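Local coordinates for DUF3829 family protein (Bacteroides vulgatus, PDB 4YJW) that is of unknown function but is an all-alpha, elongated helical-bundle protein of the DUF3829 family, probably exported as a lipoprotein, at residues 16-21 against 150-155; 49-54 against 108-113. All coordinates share one frame; numbering follows the deposited sequence. Where two conformers were deposited one is given.

How the contacts relate
From the N terminus, helix 10-32 carries the first half of contact 1 (16-21), and after helix 35-44 the chain reaches the loop that supplies residues 49-54 of contact 2. Helix 64-71 follows, then the long helix 79-111, whose end brings 108-113 back to that loop and closes contact 2. Only after helix 114-117, well along helix 121-159, does 150-155 return to the first helix and close contact 1. The shorter closure thus lies wholly within the longer one. The centres of the two contacts are about 47 Å apart on opposite sides of the chain's centre: contact 1 joins the first and last helices, contact 2 fastens a connecting loop to a helix end.

Contact 1 of 2, residues 16-21 against 150-155; sequences NEVMKY and PIVEGA
This is a buried, wholly apolar helix-to-helix contact that pairs the first long helix, 10-32, with the last, 121-159, near the chain termini. The two short segments run in roughly opposite directions, 139° between their N-to-C directions, and their axes come within 9.1 Å. V18 is central. It points toward the partner helix, and CG1, anti to the backbone N, reaches in among three residues. V18 CG1 lies 3.8 Å from I151 CG2, the two side chains crossing at about a right angle, and 3.9 Å from the methyl CB of A155. V18 CG1 also meets V152 CG2, at 4.2 Å. Selenomethionine M19 works differently. Its chain starts off to one side, then bends at both chi2 (-47°) and chi3 (-59°), which curls the tip back across the interface. SE of M19 thereby rests 3.9 Å from A155 CB and 4.0 Å from V152 CG1, the M19 and V152 side chains crossing at about a right angle. Each residue type suits its place: A155 is small enough to lie under both V18 and M19, the beta-branched residues offer compact methyls close to the backbone, and the unbranched, flexible methionine chain, present here as selenomethionine, can adapt its shape to them. Y76 packs on V18 and F77 on I151, both from the loop before helix 79-111, while L159 touches M19. Away from the interface, K20 NZ pairs with the syn lone pair of E17 OE2 in a salt bridge between residues about one helical turn apart. Apolar side chains meeting between roughly antiparallel, obliquely crossing helical segments are characteristic of an all-alpha bundle.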
ATOM      1  N   ASN A  16      24.852   1.449   5.211  1.00 24.32           N
ATOM      2  CA  ASN A  16      24.459   0.041   5.151  1.00 23.50           C
ATOM      3  C   ASN A  16      23.009  -0.125   5.568  1.00 24.04           C
ATOM      4  O   ASN A  16      22.311  -0.974   5.007  1.00 23.13           O
ATOM      5  CB  ASN A  16      25.361  -0.826   6.024  1.00 24.20           C
ATOM      6  CG  ASN A  16      26.700  -1.106   5.396  1.00 44.63           C
ATOM      7  OD1 ASN A  16      26.810  -1.340   4.178  1.00 31.41           O
ATOM      8  ND2 ASN A  16      27.745  -1.118   6.223  1.00 35.74           N
ATOM      9  N   GLU A  17      22.550   0.686   6.538  1.00 20.48           N
ATOM     10  CA  GLU A  17      21.159   0.636   7.000  1.00 19.04           C
ATOM     11  C   GLU A  17      20.248   1.201   5.923  1.00 19.70           C
ATOM     12  O   GLU A  17      19.156   0.680   5.724  1.00 16.90           O
ATOM     13  CB  GLU A  17      20.950   1.375   8.343  1.00 20.76           C
ATOM     14  CG  GLU A  17      21.683   0.735   9.523  1.00 24.16           C
ATOM     15  CD  GLU A  17      21.360  -0.733   9.751  1.00 29.53           C
ATOM     16  OE1 GLU A  17      20.159  -1.075   9.866  1.00 24.52           O
ATOM     17  OE2 GLU A  17      22.309  -1.550   9.743  1.00 26.89           O
ATOM     18  N   VAL A  18      20.682   2.262   5.213  1.00 18.94           N
ATOM     19  CA  VAL A  18      19.876   2.803   4.106  1.00 18.12           C
ATOM     20  C   VAL A  18      19.661   1.695   3.055  1.00 20.23           C
ATOM     21  O   VAL A  18      18.533   1.505   2.599  1.00 17.55           O
ATOM     22  CB  VAL A  18      20.531   4.071   3.484  1.00 22.59           C
ATOM     23  CG1 VAL A  18      19.820   4.493   2.191  1.00 22.82           C
ATOM     24  CG2 VAL A  18      20.536   5.223   4.490  1.00 23.71           C
HETATM   25  N   MSE A  19      20.723   0.936   2.712  1.00 18.62           N
HETATM   26  CA  MSE A  19      20.610  -0.156   1.723  1.00 18.58           C
HETATM   27  C   MSE A  19      19.619  -1.240   2.195  1.00 22.17           C
HETATM   28  O   MSE A  19      18.839  -1.754   1.391  1.00 22.04           O
HETATM   29  CB  MSE A  19      21.991  -0.787   1.423  1.00 20.32           C
HETATM   30  CG  MSE A  19      22.987   0.179   0.772  1.00 27.05           C
HETATM   31 SE   MSE A  19      22.245   1.213  -0.718  0.75 34.63          SE
HETATM   32  CE  MSE A  19      21.695  -0.224  -1.900  1.00 30.31           C
ATOM     33  N   LYS A  20      19.632  -1.562   3.496  1.00 18.94           N
ATOM     34  CA  LYS A  20      18.718  -2.566   4.075  1.00 16.71           C
ATOM     35  C   LYS A  20      17.286  -2.064   3.947  1.00 18.57           C
ATOM     36  O   LYS A  20      16.407  -2.814   3.513  1.00 15.75           O
ATOM     37  CB  LYS A  20      19.062  -2.886   5.532  1.00 18.66           C
ATOM     38  CG  LYS A  20      20.444  -3.541   5.723  1.00 20.91           C
ATOM     39  CD  LYS A  20      20.737  -3.779   7.226  1.00 18.46           C
ATOM     40  CE  LYS A  20      22.167  -4.226   7.428  1.00 21.99           C
ATOM     41  NZ  LYS A  20      22.539  -4.254   8.878  1.00 23.23           N
ATOM     42  N   TYR A  21      17.067  -0.781   4.291  1.00 14.90           N
ATOM     43  CA  TYR A  21      15.752  -0.143   4.217  1.00 13.52           C
ATOM     44  C   TYR A  21      15.241  -0.132   2.774  1.00 17.04           C
ATOM     45  O   TYR A  21      14.080  -0.466   2.525  1.00 15.71           O
ATOM     46  CB  TYR A  21      15.815   1.282   4.794  1.00 14.35           C
ATOM     47  CG  TYR A  21      14.442   1.898   4.993  1.00 14.83           C
ATOM     48  CD1 TYR A  21      13.789   2.546   3.943  1.00 16.14           C
ATOM     49  CD2 TYR A  21      13.832   1.901   6.245  1.00 14.63           C
ATOM     50  CE1 TYR A  21      12.531   3.119   4.117  1.00 16.81           C
ATOM     51  CE2 TYR A  21      12.578   2.492   6.434  1.00 15.54           C
ATOM     52  CZ  TYR A  21      11.935   3.099   5.365  1.00 18.19           C
ATOM     53  OH  TYR A  21      10.700   3.690   5.510  1.00 19.41           O
ATOM     54  N   PRO A 150      17.370   8.981  -4.369  1.00 24.91           N
ATOM     55  CA  PRO A 150      18.542   9.876  -4.242  1.00 25.27           C
ATOM     56  C   PRO A 150      19.393   9.581  -2.992  1.00 28.83           C
ATOM     57  O   PRO A 150      20.617   9.704  -3.046  1.00 27.44           O
ATOM     58  CB  PRO A 150      17.921  11.274  -4.162  1.00 28.36           C
ATOM     59  CG  PRO A 150      16.532  11.123  -4.766  1.00 32.36           C
ATOM     60  CD  PRO A 150      16.112   9.757  -4.296  1.00 26.68           C
ATOM     61  N   ILE A 151      18.746   9.163  -1.871  1.00 24.27           N
ATOM     62  CA  ILE A 151      19.423   8.795  -0.611  1.00 23.68           C
ATOM     63  C   ILE A 151      20.261   7.519  -0.838  1.00 26.44           C
ATOM     64  O   ILE A 151      21.384   7.411  -0.331  1.00 27.41           O
ATOM     65  CB  ILE A 151      18.393   8.590   0.557  1.00 25.58           C
ATOM     66  CG1 ILE A 151      17.490   9.827   0.756  1.00 26.43           C
ATOM     67  CG2 ILE A 151      19.121   8.219   1.885  1.00 25.27           C
ATOM     68  CD1 ILE A 151      16.256   9.605   1.704  1.00 32.01           C
ATOM     69  N   VAL A 152      19.698   6.559  -1.596  1.00 22.59           N
ATOM     70  CA  VAL A 152      20.325   5.288  -1.963  1.00 21.72           C
ATOM     71  C   VAL A 152      21.605   5.580  -2.758  1.00 28.13           C
ATOM     72  O   VAL A 152      22.646   4.959  -2.490  1.00 27.57           O
ATOM     73  CB  VAL A 152      19.335   4.367  -2.710  1.00 25.85           C
ATOM     74  CG1 VAL A 152      20.058   3.221  -3.430  1.00 26.89           C
ATOM     75  CG2 VAL A 152      18.332   3.790  -1.717  1.00 24.27           C
ATOM     76  N   GLU A 153      21.542   6.551  -3.699  1.00 25.82           N
ATOM     77  CA  GLU A 153      22.716   6.963  -4.478  0.50 26.92           C
ATOM     78  C   GLU A 153      23.775   7.536  -3.524  1.00 31.50           C
ATOM     79  O   GLU A 153      24.964   7.251  -3.671  1.00 31.92           O
ATOM     80  CB  GLU A 153      22.331   7.968  -5.584  0.50 29.53           C
ATOM     81  CG  GLU A 153      23.490   8.472  -6.448  0.50 37.55           C
ATOM     82  CD  GLU A 153      24.547   7.483  -6.921  0.50 47.35           C
ATOM     83  OE1 GLU A 153      24.189   6.365  -7.357  0.50 39.70           O
ATOM     84  OE2 GLU A 153      25.742   7.852  -6.895  0.50 34.81           O
ATOM     85  N   GLY A 154      23.316   8.295  -2.522  1.00 28.54           N
ATOM     86  CA  GLY A 154      24.176   8.885  -1.499  1.00 28.83           C
ATOM     87  C   GLY A 154      24.848   7.803  -0.662  1.00 33.14           C
ATOM     88  O   GLY A 154      26.025   7.927  -0.302  1.00 33.02           O
ATOM     89  N   ALA A 155      24.112   6.705  -0.380  1.00 28.87           N
ATOM     90  CA  ALA A 155      24.606   5.555   0.386  1.00 28.05           C
ATOM     91  C   ALA A 155      25.646   4.785  -0.433  1.00 34.58           C
ATOM     92  O   ALA A 155      26.668   4.354   0.109  1.00 34.70           O
ATOM     93  CB  ALA A 155      23.447   4.639   0.781  1.00 27.05           C
TER

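Contact 2 of 2, residues 49-54 against 108-113; sequences MPVDSL and LYMQDQ
Q111 reaches out from the end of helix 79-111 with its chain extended beyond CG (chi2 -178°), long enough to carry an N-H donor to the carbonyls of the 49-54 loop. Q111 NE2 donates to V51 O at 3.0 Å, almost straight (169°) and lying both in the amide plane of Q111 and in the carbonyl plane of V51. A second, weak bond from Q111 NE2 goes to L54 O, 3.4 Å away, and a water joins this pair too, donating a hydrogen bond to L54 O and accepting one from Q111 NE2. Beneath this polar edge, V51 points towards the helix end, and its branching gives each contact a separate methyl: V51 CG1 sits 3.3 Å from M110 O, while V51 CG2 touches CE of selenomethionine M110 at 3.7 Å, the two side chains crossing at about a right angle. The bent, unbranched methionine chain thus leaves its CB to L54, which comes in obliquely, L54 CD1 lying 3.7 Å from M110 CB; leucine is long enough also to touch Y103 and Y106 of helix 79-111. Another water links D52 OD1 to Q111 O. An alanine at Q111 would lose the amide that bonds V51 O and L54 O, and would probably leave the 3-10 turn at 51-53 less firmly held. The chemistry implies apolar packing inside and a polar edge where the Q111 amide, a water and R107 NE share L54 O, without a salt bridge between the two segments.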
HETATM    1  N   MSE A  49     -21.655  -6.519 -12.819  1.00 15.86           N
HETATM    2  CA  MSE A  49     -21.145  -7.813 -12.375  1.00 15.25           C
HETATM    3  C   MSE A  49     -22.283  -8.654 -11.770  1.00 20.63           C
HETATM    4  O   MSE A  49     -22.980  -8.149 -10.884  1.00 21.25           O
HETATM    5  CB  MSE A  49     -20.050  -7.647 -11.314  1.00 15.83           C
HETATM    6  CG  MSE A  49     -18.682  -7.410 -11.862  1.00 21.59           C
HETATM    7 SE   MSE A  49     -17.975  -9.020 -12.708  0.75 27.85          SE
HETATM    8  CE  MSE A  49     -17.905 -10.229 -11.269  1.00 23.01           C
ATOM      9  N   PRO A  50     -22.510  -9.910 -12.216  1.00 17.67           N
ATOM     10  CA  PRO A  50     -23.500 -10.747 -11.513  1.00 17.23           C
ATOM     11  C   PRO A  50     -23.087 -10.877 -10.038  1.00 20.42           C
ATOM     12  O   PRO A  50     -21.914 -11.104  -9.720  1.00 18.14           O
ATOM     13  CB  PRO A  50     -23.426 -12.092 -12.251  1.00 20.37           C
ATOM     14  CG  PRO A  50     -22.753 -11.789 -13.566  1.00 24.80           C
ATOM     15  CD  PRO A  50     -21.799 -10.680 -13.262  1.00 19.58           C
ATOM     16  N   VAL A  51     -24.030 -10.653  -9.140  1.00 17.21           N
ATOM     17  CA  VAL A  51     -23.790 -10.697  -7.698  1.00 16.67           C
ATOM     18  C   VAL A  51     -23.174 -12.051  -7.267  1.00 19.40           C
ATOM     19  O   VAL A  51     -22.229 -12.048  -6.473  1.00 17.72           O
ATOM     20  CB  VAL A  51     -25.126 -10.409  -6.972  1.00 22.51           C
ATOM     21  CG1 VAL A  51     -25.061 -10.798  -5.511  1.00 23.32           C
ATOM     22  CG2 VAL A  51     -25.522  -8.942  -7.116  1.00 21.66           C
ATOM     23  N   ASP A  52     -23.672 -13.184  -7.817  1.00 17.47           N
ATOM     24  CA  ASP A  52     -23.173 -14.522  -7.431  1.00 18.34           C
ATOM     25  C   ASP A  52     -21.776 -14.831  -8.010  1.00 21.77           C
ATOM     26  O   ASP A  52     -21.135 -15.802  -7.587  1.00 21.56           O
ATOM     27  CB  ASP A  52     -24.194 -15.608  -7.824  1.00 21.09           C
ATOM     28  CG  ASP A  52     -25.458 -15.519  -6.977  1.00 33.51           C
ATOM     29  OD1 ASP A  52     -25.393 -14.940  -5.854  1.00 34.62           O
ATOM     30  OD2 ASP A  52     -26.515 -15.975  -7.449  1.00 42.42           O
ATOM     31  N   SER A  53     -21.281 -13.966  -8.916  1.00 16.60           N
ATOM     32  CA  SER A  53     -19.949 -14.135  -9.517  1.00 17.23           C
ATOM     33  C   SER A  53     -18.826 -13.442  -8.724  1.00 20.21           C
ATOM     34  O   SER A  53     -17.660 -13.642  -9.066  1.00 19.90           O
ATOM     35  CB  SER A  53     -19.946 -13.584 -10.941  1.00 19.14           C
ATOM     36  OG  SER A  53     -20.799 -14.381 -11.747  1.00 24.94           O
ATOM     37  N   LEU A  54     -19.156 -12.619  -7.703  1.00 13.83           N
ATOM     38  CA  LEU A  54     -18.143 -11.854  -6.960  1.00 12.52           C
ATOM     39  C   LEU A  54     -17.187 -12.789  -6.207  1.00 16.70           C
ATOM     40  O   LEU A  54     -17.625 -13.543  -5.337  1.00 15.83           O
ATOM     41  CB  LEU A  54     -18.789 -10.844  -5.985  1.00 11.55           C
ATOM     42  CG  LEU A  54     -19.774  -9.846  -6.596  1.00 16.09           C
ATOM     43  CD1 LEU A  54     -20.487  -9.036  -5.505  1.00 15.60           C
ATOM     44  CD2 LEU A  54     -19.087  -8.920  -7.594  1.00 18.03           C
ATOM     45  N   LEU A 108     -20.158  -9.161   0.584  1.00 14.58           N
ATOM     46  CA  LEU A 108     -21.133  -9.738   1.525  1.00 15.45           C
ATOM     47  C   LEU A 108     -22.483  -9.007   1.471  1.00 20.63           C
ATOM     48  O   LEU A 108     -23.535  -9.654   1.522  1.00 20.15           O
ATOM     49  CB  LEU A 108     -20.561  -9.716   2.948  1.00 16.17           C
ATOM     50  CG  LEU A 108     -19.243 -10.532   3.151  1.00 19.78           C
ATOM     51  CD1 LEU A 108     -18.871 -10.616   4.645  1.00 21.52           C
ATOM     52  CD2 LEU A 108     -19.337 -11.956   2.541  1.00 21.83           C
ATOM     53  N   TYR A 109     -22.444  -7.674   1.320  1.00 16.28           N
ATOM     54  CA  TYR A 109     -23.622  -6.802   1.238  1.00 16.11           C
ATOM     55  C   TYR A 109     -24.368  -7.034  -0.091  1.00 18.32           C
ATOM     56  O   TYR A 109     -25.600  -6.954  -0.114  1.00 18.52           O
ATOM     57  CB  TYR A 109     -23.167  -5.336   1.454  1.00 16.69           C
ATOM     58  CG  TYR A 109     -23.964  -4.244   0.768  1.00 16.73           C
ATOM     59  CD1 TYR A 109     -23.637  -3.823  -0.520  1.00 17.76           C
ATOM     60  CD2 TYR A 109     -24.898  -3.492   1.475  1.00 17.60           C
ATOM     61  CE1 TYR A 109     -24.303  -2.760  -1.128  1.00 17.77           C
ATOM     62  CE2 TYR A 109     -25.593  -2.444   0.867  1.00 17.53           C
ATOM     63  CZ  TYR A 109     -25.272  -2.068  -0.428  1.00 21.87           C
ATOM     64  OH  TYR A 109     -25.925  -1.025  -1.041  1.00 21.62           O
HETATM   65  N   MSE A 110     -23.644  -7.311  -1.199  1.00 13.47           N
HETATM   66  CA  MSE A 110     -24.328  -7.616  -2.465  1.00 12.14           C
HETATM   67  C   MSE A 110     -24.957  -9.030  -2.396  1.00 18.35           C
HETATM   68  O   MSE A 110     -26.122  -9.218  -2.765  1.00 17.59           O
HETATM   69  CB  MSE A 110     -23.343  -7.557  -3.669  1.00 12.22           C
HETATM   70  CG  MSE A 110     -22.787  -6.159  -3.974  1.00 15.36           C
HETATM   71 SE   MSE A 110     -24.185  -4.794  -4.206  0.75 21.11          SE
HETATM   72  CE  MSE A 110     -25.046  -5.529  -5.826  1.00 18.28           C
ATOM     73  N   GLN A 111     -24.170 -10.022  -1.949  1.00 15.59           N
ATOM     74  CA  GLN A 111     -24.605 -11.428  -1.953  1.00 17.19           C
ATOM     75  C   GLN A 111     -25.692 -11.758  -0.925  1.00 23.89           C
ATOM     76  O   GLN A 111     -26.396 -12.752  -1.122  1.00 25.26           O
ATOM     77  CB  GLN A 111     -23.405 -12.361  -1.791  1.00 17.84           C
ATOM     78  CG  GLN A 111     -22.566 -12.336  -3.082  1.00 18.00           C
ATOM     79  CD  GLN A 111     -21.365 -13.241  -3.083  1.00 23.82           C
ATOM     80  OE1 GLN A 111     -20.879 -13.709  -2.037  1.00 18.83           O
ATOM     81  NE2 GLN A 111     -20.828 -13.473  -4.270  1.00 18.03           N
ATOM     82  N   ASP A 112     -25.856 -10.948   0.140  1.00 19.96           N
ATOM     83  CA  ASP A 112     -26.916 -11.240   1.116  1.00 21.13           C
ATOM     84  C   ASP A 112     -28.135 -10.339   0.839  1.00 27.73           C
ATOM     85  O   ASP A 112     -29.054 -10.268   1.663  1.00 29.66           O
ATOM     86  CB  ASP A 112     -26.405 -11.122   2.568  1.00 22.83           C
ATOM     87  CG  ASP A 112     -26.150  -9.715   3.077  1.00 32.41           C
ATOM     88  OD1 ASP A 112     -26.459  -8.749   2.341  1.00 28.82           O
ATOM     89  OD2 ASP A 112     -25.578  -9.577   4.187  1.00 39.91           O
ATOM     90  N   GLN A 113     -28.115  -9.622  -0.314  1.00 24.19           N
ATOM     91  CA  GLN A 113     -29.199  -8.757  -0.820  1.00 24.83           C
ATOM     92  C   GLN A 113     -29.452  -7.503   0.052  1.00 26.72           C
ATOM     93  O   GLN A 113     -30.502  -6.863  -0.106  1.00 26.09           O
ATOM     94  CB  GLN A 113     -30.519  -9.554  -0.987  1.00 27.55           C
ATOM     95  CG  GLN A 113     -30.429 -10.710  -1.976  1.00 50.90           C
ATOM     96  CD  GLN A 113     -31.700 -11.516  -1.984  1.00 81.04           C
ATOM     97  OE1 GLN A 113     -32.652 -11.217  -2.714  1.00 77.59           O
ATOM     98  NE2 GLN A 113     -31.749 -12.545  -1.149  1.00 76.35           N
TER
HETATM   99  O   HOH W   1     -27.282 -13.609  -4.041  1.00 43.27           O
HETATM  100  O   HOH W   2     -18.878 -15.970  -4.431  1.00 36.40           O